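Local coordinates for cytochrome c551 (Achromobacter xylosoxidans, PDB 2ZON), which probably carries electrons between redox partners as a small class I c-type cytochrome with one haem, at residues L8-R17 against T74-D84. Sequence-based numbering, arbitrary orientation.
Sequences LDPAGEKLYR and TLRAAVAYMMD. With HEM (protoporphyrin IX containing Fe), chain K.
The ring of Y81 drops as a knob into a hole formed by G12, E13, Y16 and R17. With its CG anti to the backbone N, Y81 reaches across helix 10-17, and the extended chain of E13 lies over one face of the ring. E13 CB sits 4.0 Å from the Y81 ring centroid in a CH-pi contact. E13 CG rests 3.6 Å from Y81 CE1. The carboxylate of E13 is turned nearly parallel to that ring, 9° off its plane, and forms a salt bridge with R17 through OE1 and NH1. Y81 CE2 lies over a face of the Y16 ring, 3.7 Å from Y16 CG, with the two planes inclined at 52°. A water in the plane of the Y81 ring joins Y81 OH to R17 NE. M82 passes CG close to Y16 CD1 and sets SD at the edge of the Y16 ring, a Met-aromatic contact, while the same sulfur lies 3.5 Å from HEM CHB.

Close backbone approach is possible at G12, whose CA comes 3.6 Å from A78 CA and makes a CA-H...O contact with A77 O. That carbonyl also accepts a hydrogen bond from a water that in turn accepts one from D9 N. Farther along, L15 CD1 meets L75 CD2 and A78 CB beside the haem, whereas L8 spreads its methyls over A80 and D84.

Segments 10-17 and 74-84 cross almost perpendicularly (-84°), the N- and C-terminal helix pairing characteristic of the cytochrome c fold. Helix 48-57 packs against L75 of helix 72-85, and H24, at the far end of helix 10-24, touches both Y16 and M82.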
loop_
_atom_site.group_PDB
_atom_site.type_symbol
_atom_site.label_atom_id
_atom_site.label_comp_id
_atom_site.label_asym_id
_atom_site.label_seq_id
_atom_site.Cartn_x
_atom_site.Cartn_y
_atom_site.Cartn_z
ATOM N N LEU D 8 30.560 -0.712 35.257
ATOM C CA LEU D 8 29.737 0.242 34.493
ATOM C C LEU D 8 28.541 0.757 35.281
ATOM O O LEU D 8 28.090 0.122 36.239
ATOM C CB LEU D 8 29.229 -0.404 33.196
ATOM C CG LEU D 8 30.258 -0.807 32.133
ATOM C CD1 LEU D 8 29.524 -1.450 30.975
ATOM C CD2 LEU D 8 31.077 0.379 31.669
ATOM N N ASP D 9 28.027 1.909 34.862
ATOM C CA ASP D 9 26.802 2.455 35.425
ATOM C C ASP D 9 25.657 2.374 34.404
ATOM O O ASP D 9 25.853 2.656 33.213
ATOM C CB ASP D 9 27.013 3.899 35.899
ATOM C CG ASP D 9 25.841 4.416 36.712
ATOM O OD1 ASP D 9 25.924 4.429 37.963
ATOM O OD2 ASP D 9 24.811 4.762 36.104
ATOM N N PRO D 10 24.469 1.966 34.857
ATOM C CA PRO D 10 23.344 1.775 33.933
ATOM C C PRO D 10 22.984 3.055 33.158
ATOM O O PRO D 10 22.439 2.968 32.053
ATOM C CB PRO D 10 22.187 1.365 34.858
ATOM C CG PRO D 10 22.849 0.887 36.120
ATOM C CD PRO D 10 24.121 1.614 36.252
ATOM N N ALA D 11 23.284 4.222 33.731
ATOM C CA ALA D 11 22.997 5.508 33.070
ATOM C C ALA D 11 23.725 5.641 31.705
ATOM O O ALA D 11 23.236 6.315 30.785
ATOM C CB ALA D 11 23.363 6.655 33.983
ATOM N N GLY D 12 24.886 4.993 31.575
ATOM C CA GLY D 12 25.670 5.081 30.324
ATOM C C GLY D 12 24.986 4.381 29.156
ATOM O O GLY D 12 24.724 4.987 28.111
ATOM N N GLU D 13 24.695 3.097 29.338
ATOM C CA GLU D 13 23.925 2.334 28.356
ATOM C C GLU D 13 22.584 3.014 28.022
ATOM O O GLU D 13 22.212 3.104 26.862
ATOM C CB GLU D 13 23.681 0.906 28.845
ATOM C CG GLU D 13 22.966 0.029 27.812
ATOM C CD GLU D 13 22.755 -1.401 28.266
ATOM O OE1 GLU D 13 22.057 -2.134 27.524
ATOM O OE2 GLU D 13 23.271 -1.806 29.348
ATOM N N LYS D 14 21.878 3.499 29.042
ATOM C CA LYS D 14 20.591 4.183 28.839
ATOM C C LYS D 14 20.757 5.383 27.910
ATOM O O LYS D 14 19.958 5.578 26.989
ATOM C CB LYS D 14 20.018 4.651 30.183
ATOM C CG LYS D 14 18.689 5.360 30.080
ATOM C CD LYS D 14 18.227 5.748 31.471
ATOM C CE LYS D 14 16.850 6.395 31.453
ATOM N NZ LYS D 14 16.940 7.828 31.087
ATOM N N LEU D 15 21.780 6.195 28.164
ATOM C CA LEU D 15 22.055 7.337 27.295
ATOM C C LEU D 15 22.400 6.848 25.889
ATOM O O LEU D 15 21.876 7.360 24.876
ATOM C CB LEU D 15 23.208 8.165 27.852
ATOM C CG LEU D 15 23.277 9.681 27.620
ATOM C CD1 LEU D 15 24.720 10.147 27.367
ATOM C CD2 LEU D 15 22.289 10.282 26.598
ATOM N N TYR D 16 23.258 5.832 25.828
ATOM C CA TYR D 16 23.674 5.281 24.546
ATOM C C TYR D 16 22.431 4.858 23.753
ATOM O O TYR D 16 22.280 5.236 22.590
ATOM C CB TYR D 16 24.644 4.094 24.708
ATOM C CG TYR D 16 25.006 3.538 23.343
ATOM C CD1 TYR D 16 26.085 4.050 22.614
ATOM C CD2 TYR D 16 24.218 2.548 22.749
ATOM C CE1 TYR D 16 26.382 3.562 21.316
ATOM C CE2 TYR D 16 24.505 2.065 21.474
ATOM C CZ TYR D 16 25.582 2.565 20.770
ATOM O OH TYR D 16 25.829 2.067 19.504
ATOM N N ARG D 17 21.535 4.097 24.396
ATOM C CA ARG D 17 20.347 3.569 23.721
ATOM C C ARG D 17 19.357 4.657 23.285
ATOM O O ARG D 17 18.571 4.451 22.364
ATOM C CB ARG D 17 19.624 2.576 24.629
ATOM C CG ARG D 17 19.880 1.134 24.310
ATOM C CD ARG D 17 21.338 0.775 24.448
ATOM N NE ARG D 17 21.596 -0.648 24.191
ATOM C CZ ARG D 17 21.024 -1.649 24.857
ATOM N NH1 ARG D 17 20.142 -1.398 25.816
ATOM N NH2 ARG D 17 21.337 -2.904 24.571
ATOM N N THR D 74 27.211 11.533 33.039
ATOM C CA THR D 74 26.394 10.593 32.285
ATOM C C THR D 74 27.114 10.319 30.962
ATOM O O THR D 74 27.167 9.181 30.503
ATOM C CB THR D 74 24.973 11.129 32.039
ATOM O OG1 THR D 74 24.337 11.399 33.298
ATOM C CG2 THR D 74 24.121 10.108 31.260
ATOM N N LEU D 75 27.654 11.378 30.346
ATOM C CA LEU D 75 28.455 11.196 29.130
ATOM C C LEU D 75 29.679 10.300 29.388
ATOM O O LEU D 75 30.006 9.448 28.563
ATOM C CB LEU D 75 28.883 12.546 28.526
ATOM C CG LEU D 75 27.770 13.415 27.931
ATOM C CD1 LEU D 75 28.220 14.860 27.726
ATOM C CD2 LEU D 75 27.268 12.851 26.622
ATOM N N ARG D 76 30.350 10.493 30.522
ATOM C CA ARG D 76 31.475 9.617 30.880
ATOM C C ARG D 76 31.038 8.156 30.932
ATOM O O ARG D 76 31.752 7.258 30.445
ATOM C CB ARG D 76 32.071 10.034 32.222
ATOM C CG ARG D 76 33.188 9.117 32.695
ATOM C CD ARG D 76 33.762 9.571 34.012
ATOM N NE ARG D 76 34.454 10.839 33.834
ATOM C CZ ARG D 76 33.972 12.021 34.196
ATOM N NH1 ARG D 76 34.687 13.113 33.963
ATOM N NH2 ARG D 76 32.784 12.115 34.791
ATOM N N ALA D 77 29.866 7.928 31.532
ATOM C CA ALA D 77 29.295 6.593 31.661
ATOM C C ALA D 77 28.961 5.972 30.299
ATOM O O ALA D 77 29.130 4.761 30.107
ATOM C CB ALA D 77 28.058 6.624 32.567
ATOM N N ALA D 78 28.496 6.796 29.359
ATOM C CA ALA D 78 28.179 6.302 28.024
ATOM C C ALA D 78 29.461 5.967 27.263
ATOM O O ALA D 78 29.519 4.947 26.575
ATOM C CB ALA D 78 27.315 7.319 27.245
ATOM N N VAL D 79 30.483 6.815 27.408
ATOM C CA VAL D 79 31.792 6.528 26.829
ATOM C C VAL D 79 32.299 5.195 27.403
ATOM O O VAL D 79 32.753 4.340 26.643
ATOM C CB VAL D 79 32.813 7.691 26.995
ATOM C CG1 VAL D 79 34.225 7.241 26.596
ATOM C CG2 VAL D 79 32.385 8.910 26.142
ATOM N N ALA D 80 32.161 5.006 28.714
ATOM C CA ALA D 80 32.595 3.779 29.377
ATOM C C ALA D 80 31.889 2.537 28.827
ATOM O O ALA D 80 32.522 1.504 28.625
ATOM C CB ALA D 80 32.418 3.895 30.900
ATOM N N TYR D 81 30.585 2.643 28.583
ATOM C CA TYR D 81 29.807 1.548 28.006
ATOM C C TYR D 81 30.337 1.207 26.603
ATOM O O TYR D 81 30.457 0.029 26.221
ATOM C CB TYR D 81 28.328 1.947 27.934
ATOM C CG TYR D 81 27.474 1.015 27.098
ATOM C CD1 TYR D 81 27.086 -0.242 27.579
ATOM C CD2 TYR D 81 27.033 1.399 25.830
ATOM C CE1 TYR D 81 26.279 -1.094 26.807
ATOM C CE2 TYR D 81 26.245 0.562 25.065
ATOM C CZ TYR D 81 25.874 -0.679 25.548
ATOM O OH TYR D 81 25.081 -1.487 24.755
ATOM N N MET D 82 30.647 2.252 25.840
ATOM C CA MET D 82 31.118 2.069 24.464
ATOM C C MET D 82 32.489 1.382 24.441
ATOM O O MET D 82 32.681 0.396 23.710
ATOM C CB MET D 82 31.100 3.403 23.717
ATOM C CG MET D 82 29.677 3.911 23.536
ATOM S SD MET D 82 29.595 5.529 22.758
ATOM C CE MET D 82 29.999 5.095 21.060
ATOM N N MET D 83 33.406 1.872 25.277
ATOM C CA MET D 83 34.725 1.257 25.459
ATOM C C MET D 83 34.595 -0.221 25.878
ATOM O O MET D 83 35.251 -1.092 25.300
ATOM C CB MET D 83 35.542 2.041 26.499
ATOM C CG MET D 83 35.930 3.462 26.074
ATOM S SD MET D 83 36.756 4.445 27.349
ATOM C CE MET D 83 38.476 4.008 27.076
ATOM N N ASP D 84 33.735 -0.497 26.864
ATOM C CA ASP D 84 33.497 -1.860 27.356
ATOM C C ASP D 84 33.108 -2.822 26.216
ATOM O O ASP D 84 33.595 -3.954 26.134
ATOM C CB ASP D 84 32.406 -1.836 28.442
ATOM C CG ASP D 84 32.051 -3.221 28.964
ATOM O OD1 ASP D 84 32.718 -3.708 29.904
ATOM O OD2 ASP D 84 31.078 -3.810 28.450
HETATM C CHA HEM K . 33.254 9.486 17.474
HETATM C CHB HEM K . 30.896 8.608 21.572
HETATM C CHC HEM K . 26.951 10.531 19.636
HETATM C CHD HEM K . 29.030 10.333 15.322
HETATM C C1A HEM K . 33.038 9.117 18.804
HETATM C C2A HEM K . 33.987 8.715 19.746
HETATM C C3A HEM K . 33.293 8.472 20.913
HETATM C C4A HEM K . 31.951 8.729 20.680
HETATM C CMA HEM K . 33.856 7.999 22.266
HETATM C CAA HEM K . 35.487 8.573 19.502
HETATM C CBA HEM K . 36.166 9.923 19.595
HETATM C CGA HEM K . 37.176 10.064 18.456
HETATM O O1A HEM K . 36.812 9.727 17.308
HETATM O O2A HEM K . 38.294 10.499 18.772
HETATM C C1B HEM K . 29.614 9.141 21.482
HETATM C C2B HEM K . 28.688 9.268 22.502
HETATM C C3B HEM K . 27.552 9.840 21.968
HETATM C C4B HEM K . 27.806 9.997 20.599
HETATM C CMB HEM K . 28.962 8.883 23.977
HETATM C CAB HEM K . 26.237 10.112 22.702
HETATM C CBB HEM K . 26.381 10.970 23.972
HETATM C C1C HEM K . 27.092 10.629 18.249
HETATM C C2C HEM K . 26.133 11.007 17.310
HETATM C C3C HEM K . 26.713 10.973 16.051
HETATM C C4C HEM K . 28.030 10.548 16.271
HETATM C CMC HEM K . 24.684 11.386 17.657
HETATM C CAC HEM K . 25.948 11.232 14.751
HETATM C CBC HEM K . 25.305 12.612 14.557
HETATM C C1D HEM K . 30.404 10.171 15.493
HETATM C C2D HEM K . 31.404 10.253 14.525
HETATM C C3D HEM K . 32.622 10.014 15.123
HETATM C C4D HEM K . 32.340 9.778 16.468
HETATM C CMD HEM K . 31.172 10.567 13.036
HETATM C CAD HEM K . 34.021 10.029 14.464
HETATM C CBD HEM K . 34.524 11.480 14.384
HETATM C CGD HEM K . 35.545 11.720 13.251
HETATM O O1D HEM K . 36.568 11.002 13.247
HETATM O O2D HEM K . 35.288 12.621 12.413
HETATM N NA HEM K . 31.832 9.114 19.398
HETATM N NB HEM K . 29.054 9.590 20.342
HETATM N NC HEM K . 28.229 10.352 17.591
HETATM N ND HEM K . 31.005 9.884 16.659
HETATM FE FE HEM K . 30.059 9.699 18.499
HETATM O O HOH W 1 29.077 3.210 32.547
HETATM O O HOH W 2 23.584 -1.510 22.463
#